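Exonuclease mut-7 homolog (Aedes aegypti, PDB 7JW2) probably trims the 3' ends of Argonaute-bound microRNAs as a magnesium-dependent 3'-5' exoribonuclease, of which this chain is the exonuclease domain. Local coordinates at residues 27-39 against 51-63. Residues are numbered along the deposited sequence; the frame is centred on the assembly and turned at random.
Sequences DLCRQSMIAFASE and SLIQLATWDDVYM. Unlike the reference sequence in segment 27-39: A37 (reference Asp).
Q54 reaches across to A37, S38 and E39 on the antiparallel strand. Its CB lies 3.9 Å from A37 O. A turn about CB–CG (chi2 96°) swings the amide to the partner strand, its CD near both A37 O and E39 OE1. There OE1 rests 3.2 Å from S38 CA, and NE2 passes 3.8 Å from A37 CB to donate to E39 OE1 at 3.0 Å. It meets that oxygen on its anti side, amide and carboxylate planes 33° apart; NE2 also donates to A185 O of helix 179-205, so two acceptors grip it. Paired backbone bonds run from A35–A56 to E39–L52, where at a classic beta bulge E39 O accepts from S51 N and L52 N. This hairpin belongs to the central sheet of an RNase H-like DEDD exonuclease; E39 and the aspartate that the reference sequence has in place of A37 fit the first acidic motif, D-x-E, which in relatives binds the metals. On the face bearing F36 and L55, L55 CD1 touches L28 CD1 at 3.5 Å. Near the hairpin's other end T57 CG2 is pressed to 3.4 Å from I34 CD1, and Q31 crosses T57. Y62 OH donates to the anti lone pair of D27 OD2 (2.6 Å), which lies at the ring's edge, in plane. D27 OD1 takes Q31 NE2 at 2.8 Å on the syn side; with Y62 on the other oxygen, this fixes the carboxylate's rotation. One water bridges D27 OD2, T57 OG1 and D60 OD1, probably easing repulsion between the acids; D60 OD2 turns to H13 and H11.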
ATOM      1  N   ASP A  27       5.021  -3.935  -3.795  1.00 13.96           N
ATOM      2  CA  ASP A  27       5.915  -4.570  -4.761  1.00 14.88           C
ATOM      3  C   ASP A  27       5.959  -3.774  -6.060  1.00 16.07           C
ATOM      4  O   ASP A  27       7.040  -3.415  -6.547  1.00 16.97           O
ATOM      5  CB  ASP A  27       5.447  -6.010  -5.006  1.00 17.28           C
ATOM      6  CG  ASP A  27       6.249  -6.729  -6.084  1.00 21.57           C
ATOM      7  OD1 ASP A  27       7.363  -6.281  -6.430  1.00 23.11           O
ATOM      8  OD2 ASP A  27       5.762  -7.768  -6.581  1.00 20.46           O
ATOM      9  N   LEU A  28       4.793  -3.448  -6.616  1.00 15.07           N
ATOM     10  CA  LEU A  28       4.747  -2.899  -7.969  1.00 15.06           C
ATOM     11  C   LEU A  28       5.335  -1.501  -8.058  1.00 19.00           C
ATOM     12  O   LEU A  28       5.885  -1.135  -9.108  1.00 18.38           O
ATOM     13  CB  LEU A  28       3.314  -2.875  -8.493  1.00 14.25           C
ATOM     14  CG  LEU A  28       2.683  -4.247  -8.648  1.00 16.42           C
ATOM     15  CD1 LEU A  28       1.296  -4.102  -9.258  1.00 17.17           C
ATOM     16  CD2 LEU A  28       3.534  -5.165  -9.515  1.00 16.13           C
ATOM     17  N   CYS A  29       5.218  -0.696  -6.996  1.00 16.32           N
ATOM     18  CA  CYS A  29       5.714   0.671  -7.091  1.00 18.34           C
ATOM     19  C   CYS A  29       7.229   0.742  -7.230  1.00 20.39           C
ATOM     20  O   CYS A  29       7.740   1.813  -7.565  1.00 21.35           O
ATOM     21  CB  CYS A  29       5.251   1.497  -5.892  1.00 22.17           C
ATOM     22  SG  CYS A  29       6.133   1.178  -4.369  1.00 19.55           S
ATOM     23  N   ARG A  30       7.960  -0.353  -7.010  1.00 16.35           N
ATOM     24  CA  ARG A  30       9.406  -0.342  -7.234  1.00 19.31           C
ATOM     25  C   ARG A  30       9.840  -1.094  -8.479  1.00 20.16           C
ATOM     26  O   ARG A  30      11.040  -1.169  -8.753  1.00 20.92           O
ATOM     27  CB  ARG A  30      10.142  -0.921  -6.030  1.00 23.49           C
ATOM     28  CG  ARG A  30       9.858  -0.167  -4.762  1.00 25.49           C
ATOM     29  CD  ARG A  30      10.270   1.312  -4.824  1.00 25.87           C
ATOM     30  NE  ARG A  30      11.653   1.544  -5.238  1.00 30.52           N
ATOM     31  CZ  ARG A  30      12.688   1.576  -4.402  1.00 32.17           C
ATOM     32  NH1 ARG A  30      12.499   1.382  -3.103  1.00 28.60           N
ATOM     33  NH2 ARG A  30      13.910   1.807  -4.859  1.00 33.05           N
ATOM     34  N   GLN A  31       8.915  -1.646  -9.241  1.00 16.98           N
ATOM     35  CA  GLN A  31       9.297  -2.365 -10.439  1.00 16.19           C
ATOM     36  C   GLN A  31       9.564  -1.405 -11.588  1.00 16.50           C
ATOM     37  O   GLN A  31       9.037  -0.292 -11.641  1.00 21.49           O
ATOM     38  CB  GLN A  31       8.184  -3.328 -10.854  1.00 17.03           C
ATOM     39  CG  GLN A  31       7.865  -4.397  -9.827  1.00 17.26           C
ATOM     40  CD  GLN A  31       8.822  -5.562  -9.879  1.00 19.28           C
ATOM     41  OE1 GLN A  31       9.542  -5.751 -10.872  1.00 22.80           O
ATOM     42  NE2 GLN A  31       8.842  -6.359  -8.817  1.00 22.68           N
ATOM     43  N   SER A  32      10.385  -1.869 -12.533  1.00 19.55           N
ATOM     44  CA  SER A  32      10.667  -1.112 -13.745  1.00 16.89           C
ATOM     45  C   SER A  32       9.936  -1.638 -14.968  1.00 16.03           C
ATOM     46  O   SER A  32       9.887  -0.936 -15.986  1.00 16.13           O
ATOM     47  CB  SER A  32      12.170  -1.104 -14.046  1.00 19.97           C
ATOM     48  OG  SER A  32      12.830  -0.353 -13.053  1.00 28.01           O
ATOM     49  N   MET A  33       9.341  -2.828 -14.883  1.00 16.22           N
ATOM     50  CA  MET A  33       8.593  -3.393 -16.000  1.00 17.61           C
ATOM     51  C   MET A  33       7.462  -4.251 -15.449  1.00 18.06           C
ATOM     52  O   MET A  33       7.706  -5.128 -14.612  1.00 17.89           O
ATOM     53  CB  MET A  33       9.494  -4.221 -16.923  1.00 19.70           C
ATOM     54  CG  MET A  33       8.742  -4.784 -18.115  1.00 19.97           C
ATOM     55  SD  MET A  33       9.755  -5.500 -19.423  1.00 28.77           S
ATOM     56  CE  MET A  33      10.697  -6.648 -18.467  1.00 29.65           C
ATOM     57  N   ILE A  34       6.237  -3.996 -15.933  1.00 15.28           N
ATOM     58  CA  ILE A  34       5.021  -4.691 -15.515  1.00 16.49           C
ATOM     59  C   ILE A  34       4.221  -4.990 -16.773  1.00 17.04           C
ATOM     60  O   ILE A  34       4.204  -4.200 -17.718  1.00 21.77           O
ATOM     61  CB  ILE A  34       4.153  -3.846 -14.549  1.00 15.76           C
ATOM     62  CG1 ILE A  34       4.982  -3.372 -13.370  1.00 19.14           C
ATOM     63  CG2 ILE A  34       2.914  -4.625 -14.044  1.00 20.71           C
ATOM     64  CD1 ILE A  34       5.261  -4.422 -12.420  1.00 25.43           C
ATOM     65  N   ALA A  35       3.534  -6.122 -16.784  1.00 14.49           N
ATOM     66  CA  ALA A  35       2.594  -6.416 -17.852  1.00 13.52           C
ATOM     67  C   ALA A  35       1.184  -6.391 -17.283  1.00 13.06           C
ATOM     68  O   ALA A  35       0.979  -6.708 -16.113  1.00 15.26           O
ATOM     69  CB  ALA A  35       2.896  -7.773 -18.491  1.00 15.09           C
ATOM     70  N   PHE A  36       0.213  -5.993 -18.100  1.00 12.28           N
ATOM     71  CA  PHE A  36      -1.161  -5.980 -17.599  1.00 12.40           C
ATOM     72  C   PHE A  36      -2.135  -6.520 -18.632  1.00 14.25           C
ATOM     73  O   PHE A  36      -1.909  -6.463 -19.850  1.00 14.18           O
ATOM     74  CB  PHE A  36      -1.605  -4.582 -17.107  1.00 14.88           C
ATOM     75  CG  PHE A  36      -1.835  -3.562 -18.187  1.00 14.31           C
ATOM     76  CD1 PHE A  36      -3.074  -3.407 -18.791  1.00 18.34           C
ATOM     77  CD2 PHE A  36      -0.820  -2.693 -18.535  1.00 17.39           C
ATOM     78  CE1 PHE A  36      -3.272  -2.433 -19.772  1.00 18.71           C
ATOM     79  CE2 PHE A  36      -1.006  -1.710 -19.498  1.00 20.09           C
ATOM     80  CZ  PHE A  36      -2.231  -1.578 -20.119  1.00 19.47           C
ATOM     81  N   ALA A  37      -3.236  -7.046 -18.100  1.00 13.54           N
ATOM     82  CA  ALA A  37      -4.369  -7.571 -18.847  1.00 12.08           C
ATOM     83  C   ALA A  37      -5.584  -7.499 -17.933  1.00 12.92           C
ATOM     84  O   ALA A  37      -5.472  -7.156 -16.751  1.00 13.92           O
ATOM     85  CB  ALA A  37      -4.111  -9.004 -19.323  1.00 15.62           C
ATOM     86  N   SER A  38      -6.758  -7.816 -18.490  1.00 14.38           N
ATOM     87  CA  SER A  38      -7.981  -7.748 -17.700  1.00 13.67           C
ATOM     88  C   SER A  38      -9.001  -8.726 -18.251  1.00 14.37           C
ATOM     89  O   SER A  38      -8.930  -9.143 -19.412  1.00 16.34           O
ATOM     90  CB  SER A  38      -8.549  -6.325 -17.667  1.00 15.65           C
ATOM     91  OG  SER A  38      -8.946  -5.883 -18.946  1.00 19.30           O
ATOM     92  N   GLU A  39      -9.947  -9.092 -17.383  1.00 13.79           N
ATOM     93  CA  GLU A  39     -11.069  -9.938 -17.760  1.00 14.77           C
ATOM     94  C   GLU A  39     -12.366  -9.239 -17.383  1.00 15.19           C
ATOM     95  O   GLU A  39     -12.474  -8.631 -16.313  1.00 16.03           O
ATOM     96  CB  GLU A  39     -11.014 -11.328 -17.086  1.00 15.35           C
ATOM     97  CG  GLU A  39      -9.686 -12.084 -17.211  1.00 15.62           C
ATOM     98  CD  GLU A  39      -9.213 -12.244 -18.639  1.00 16.71           C
ATOM     99  OE1 GLU A  39      -7.977 -12.288 -18.849  1.00 17.40           O
ATOM    100  OE2 GLU A  39     -10.063 -12.328 -19.562  1.00 20.16           O
ATOM    101  N   SER A  51     -14.157  -7.815 -14.179  1.00 14.12           N
ATOM    102  CA  SER A  51     -14.037  -8.912 -13.226  1.00 14.47           C
ATOM    103  C   SER A  51     -12.656  -8.961 -12.579  1.00 14.14           C
ATOM    104  O   SER A  51     -12.551  -8.963 -11.348  1.00 14.20           O
ATOM    105  CB  SER A  51     -14.355 -10.250 -13.920  1.00 15.67           C
ATOM    106  OG  SER A  51     -14.047 -11.344 -13.073  1.00 15.74           O
ATOM    107  N   LEU A  52     -11.598  -8.987 -13.395  1.00 13.95           N
ATOM    108  CA  LEU A  52     -10.220  -9.093 -12.935  1.00 13.06           C
ATOM    109  C   LEU A  52      -9.362  -8.074 -13.660  1.00 12.60           C
ATOM    110  O   LEU A  52      -9.614  -7.764 -14.823  1.00 13.25           O
ATOM    111  CB  LEU A  52      -9.618 -10.485 -13.211  1.00 14.41           C
ATOM    112  CG  LEU A  52     -10.228 -11.707 -12.525  1.00 15.22           C
ATOM    113  CD1 LEU A  52      -9.500 -12.954 -13.005  1.00 16.23           C
ATOM    114  CD2 LEU A  52     -10.136 -11.590 -11.015  1.00 16.98           C
ATOM    115  N   ILE A  53      -8.349  -7.560 -12.956  1.00 11.97           N
ATOM    116  CA  ILE A  53      -7.205  -6.886 -13.573  1.00 12.76           C
ATOM    117  C   ILE A  53      -5.948  -7.626 -13.139  1.00 11.97           C
ATOM    118  O   ILE A  53      -5.748  -7.865 -11.941  1.00 14.59           O
ATOM    119  CB  ILE A  53      -7.142  -5.401 -13.185  1.00 13.41           C
ATOM    120  CG1 ILE A  53      -8.354  -4.666 -13.766  1.00 15.07           C
ATOM    121  CG2 ILE A  53      -5.847  -4.778 -13.726  1.00 15.49           C
ATOM    122  CD1 ILE A  53      -8.526  -3.283 -13.195  1.00 18.84           C
ATOM    123  N   GLN A  54      -5.120  -8.020 -14.105  1.00 12.32           N
ATOM    124  CA  GLN A  54      -3.942  -8.836 -13.827  1.00 11.33           C
ATOM    125  C   GLN A  54      -2.675  -8.025 -14.082  1.00 10.95           C
ATOM    126  O   GLN A  54      -2.528  -7.424 -15.150  1.00 13.25           O
ATOM    127  CB  GLN A  54      -3.914 -10.121 -14.667  1.00 13.61           C
ATOM    128  CG  GLN A  54      -5.165 -11.011 -14.602  1.00 14.87           C
ATOM    129  CD  GLN A  54      -6.133 -10.744 -15.741  1.00 15.50           C
ATOM    130  OE1 GLN A  54      -7.124 -10.035 -15.562  1.00 15.01           O
ATOM    131  NE2 GLN A  54      -5.859 -11.323 -16.910  1.00 16.46           N
ATOM    132  N   LEU A  55      -1.781  -8.015 -13.095  1.00 11.86           N
ATOM    133  CA  LEU A  55      -0.514  -7.289 -13.169  1.00 11.92           C
ATOM    134  C   LEU A  55       0.620  -8.259 -12.896  1.00 12.67           C
ATOM    135  O   LEU A  55       0.678  -8.852 -11.814  1.00 14.55           O
ATOM    136  CB  LEU A  55      -0.483  -6.136 -12.163  1.00 14.75           C
ATOM    137  CG  LEU A  55      -1.710  -5.224 -12.208  1.00 14.40           C
ATOM    138  CD1 LEU A  55      -1.712  -4.185 -11.091  1.00 16.26           C
ATOM    139  CD2 LEU A  55      -1.845  -4.553 -13.568  1.00 17.69           C
ATOM    140  N   ALA A  56       1.536  -8.395 -13.858  1.00 13.24           N
ATOM    141  CA  ALA A  56       2.610  -9.379 -13.786  1.00 12.80           C
ATOM    142  C   ALA A  56       3.980  -8.714 -13.752  1.00 14.15           C
ATOM    143  O   ALA A  56       4.246  -7.787 -14.518  1.00 16.73           O
ATOM    144  CB  ALA A  56       2.554 -10.333 -14.985  1.00 15.83           C
ATOM    145  N   THR A  57       4.845  -9.227 -12.891  1.00 14.03           N
ATOM    146  CA  THR A  57       6.282  -8.961 -12.931  1.00 14.76           C
ATOM    147  C   THR A  57       6.986 -10.258 -13.294  1.00 15.44           C
ATOM    148  O   THR A  57       6.363 -11.313 -13.405  1.00 18.30           O
ATOM    149  CB  THR A  57       6.792  -8.451 -11.583  1.00 19.16           C
ATOM    150  OG1 THR A  57       6.924  -9.559 -10.686  1.00 17.42           O
ATOM    151  CG2 THR A  57       5.833  -7.452 -10.971  1.00 19.75           C
ATOM    152  N   TRP A  58       8.312 -10.196 -13.458  1.00 18.74           N
ATOM    153  CA  TRP A  58       9.028 -11.430 -13.750  1.00 20.54           C
ATOM    154  C   TRP A  58       8.933 -12.440 -12.615  1.00 22.72           C
ATOM    155  O   TRP A  58       9.188 -13.631 -12.836  1.00 23.47           O
ATOM    156  CB  TRP A  58      10.499 -11.136 -14.042  1.00 22.37           C
ATOM    157  CG  TRP A  58      10.739 -10.633 -15.418  1.00 23.49           C
ATOM    158  CD1 TRP A  58      11.198  -9.404 -15.765  1.00 26.11           C
ATOM    159  CD2 TRP A  58      10.526 -11.345 -16.641  1.00 21.82           C
ATOM    160  NE1 TRP A  58      11.304  -9.307 -17.129  1.00 27.63           N
ATOM    161  CE2 TRP A  58      10.883 -10.480 -17.693  1.00 22.49           C
ATOM    162  CE3 TRP A  58      10.071 -12.630 -16.947  1.00 21.91           C
ATOM    163  CZ2 TRP A  58      10.800 -10.853 -19.024  1.00 22.00           C
ATOM    164  CZ3 TRP A  58       9.997 -13.004 -18.273  1.00 23.24           C
ATOM    165  CH2 TRP A  58      10.356 -12.117 -19.295  1.00 21.53           C
ATOM    166  N   ASP A  59       8.564 -11.998 -11.406  1.00 21.50           N
ATOM    167  CA  ASP A  59       8.598 -12.852 -10.227  1.00 20.73           C
ATOM    168  C   ASP A  59       7.235 -13.171  -9.635  1.00 22.84           C
ATOM    169  O   ASP A  59       7.138 -14.121  -8.858  1.00 23.22           O
ATOM    170  CB  ASP A  59       9.456 -12.204  -9.130  1.00 23.98           C
ATOM    171  CG  ASP A  59      10.892 -12.033  -9.550  1.00 25.85           C
ATOM    172  OD1 ASP A  59      11.468 -13.015 -10.048  1.00 30.56           O
ATOM    173  OD2 ASP A  59      11.439 -10.924  -9.380  1.00 32.80           O
ATOM    174  N   ASP A  60       6.198 -12.396  -9.956  1.00 18.42           N
ATOM    175  CA  ASP A  60       4.897 -12.542  -9.317  1.00 19.22           C
ATOM    176  C   ASP A  60       3.811 -12.110 -10.289  1.00 18.59           C
ATOM    177  O   ASP A  60       4.015 -11.215 -11.111  1.00 18.44           O
ATOM    178  CB  ASP A  60       4.771 -11.691  -8.034  1.00 19.76           C
ATOM    179  CG  ASP A  60       5.720 -12.132  -6.927  1.00 18.88           C
ATOM    180  OD1 ASP A  60       6.863 -11.619  -6.866  1.00 21.63           O
ATOM    181  OD2 ASP A  60       5.308 -12.979  -6.108  1.00 22.21           O
ATOM    182  N   VAL A  61       2.634 -12.714 -10.156  1.00 17.63           N
ATOM    183  CA  VAL A  61       1.450 -12.244 -10.861  1.00 17.37           C
ATOM    184  C   VAL A  61       0.374 -11.937  -9.835  1.00 17.42           C
ATOM    185  O   VAL A  61       0.102 -12.760  -8.951  1.00 18.61           O
ATOM    186  CB  VAL A  61       0.937 -13.266 -11.888  1.00 17.16           C
ATOM    187  CG1 VAL A  61      -0.250 -12.682 -12.629  1.00 17.16           C
ATOM    188  CG2 VAL A  61       2.046 -13.625 -12.872  1.00 18.44           C
ATOM    189  N   TYR A  62      -0.212 -10.748  -9.939  1.00 14.49           N
ATOM    190  CA  TYR A  62      -1.304 -10.315  -9.080  1.00 14.09           C
ATOM    191  C   TYR A  62      -2.590 -10.240  -9.885  1.00 14.46           C
ATOM    192  O   TYR A  62      -2.611  -9.702 -10.992  1.00 15.41           O
ATOM    193  CB  TYR A  62      -0.992  -8.947  -8.474  1.00 16.09           C
ATOM    194  CG  TYR A  62       0.272  -8.920  -7.656  1.00 14.68           C
ATOM    195  CD1 TYR A  62       1.492  -8.568  -8.230  1.00 15.31           C
ATOM    196  CD2 TYR A  62       0.260  -9.245  -6.310  1.00 15.21           C
ATOM    197  CE1 TYR A  62       2.651  -8.536  -7.476  1.00 16.46           C
ATOM    198  CE2 TYR A  62       1.416  -9.220  -5.557  1.00 17.68           C
ATOM    199  CZ  TYR A  62       2.606  -8.871  -6.151  1.00 17.95           C
ATOM    200  OH  TYR A  62       3.763  -8.843  -5.403  1.00 20.80           O
ATOM    201  N   MET A  63      -3.674 -10.752  -9.322  1.00 15.30           N
ATOM    202  CA  MET A  63      -4.970 -10.709  -9.991  1.00 15.09           C
ATOM    203  C   MET A  63      -5.933  -9.977  -9.075  1.00 14.19           C
ATOM    204  O   MET A  63      -6.351 -10.537  -8.054  1.00 14.14           O
ATOM    205  CB  MET A  63      -5.459 -12.117 -10.310  1.00 15.90           C
ATOM    206  CG  MET A  63      -4.490 -12.814 -11.243  1.00 14.84           C
ATOM    207  SD  MET A  63      -5.013 -14.463 -11.715  1.00 22.60           S
ATOM    208  CE  MET A  63      -4.781 -15.346 -10.198  1.00 22.46           C
TER
HETATM  209  O   HOH W   1       7.484  -9.251  -8.048  1.00 19.06           O
HETATM  210  O   HOH W   2       9.253  -7.283 -13.580  1.00 28.59           O
HETATM  211  O   HOH W   3      10.480  -8.446 -10.802  1.00 31.50           O
HETATM  212  O   HOH W   4      10.032  -8.942  -7.315  1.00 36.52           O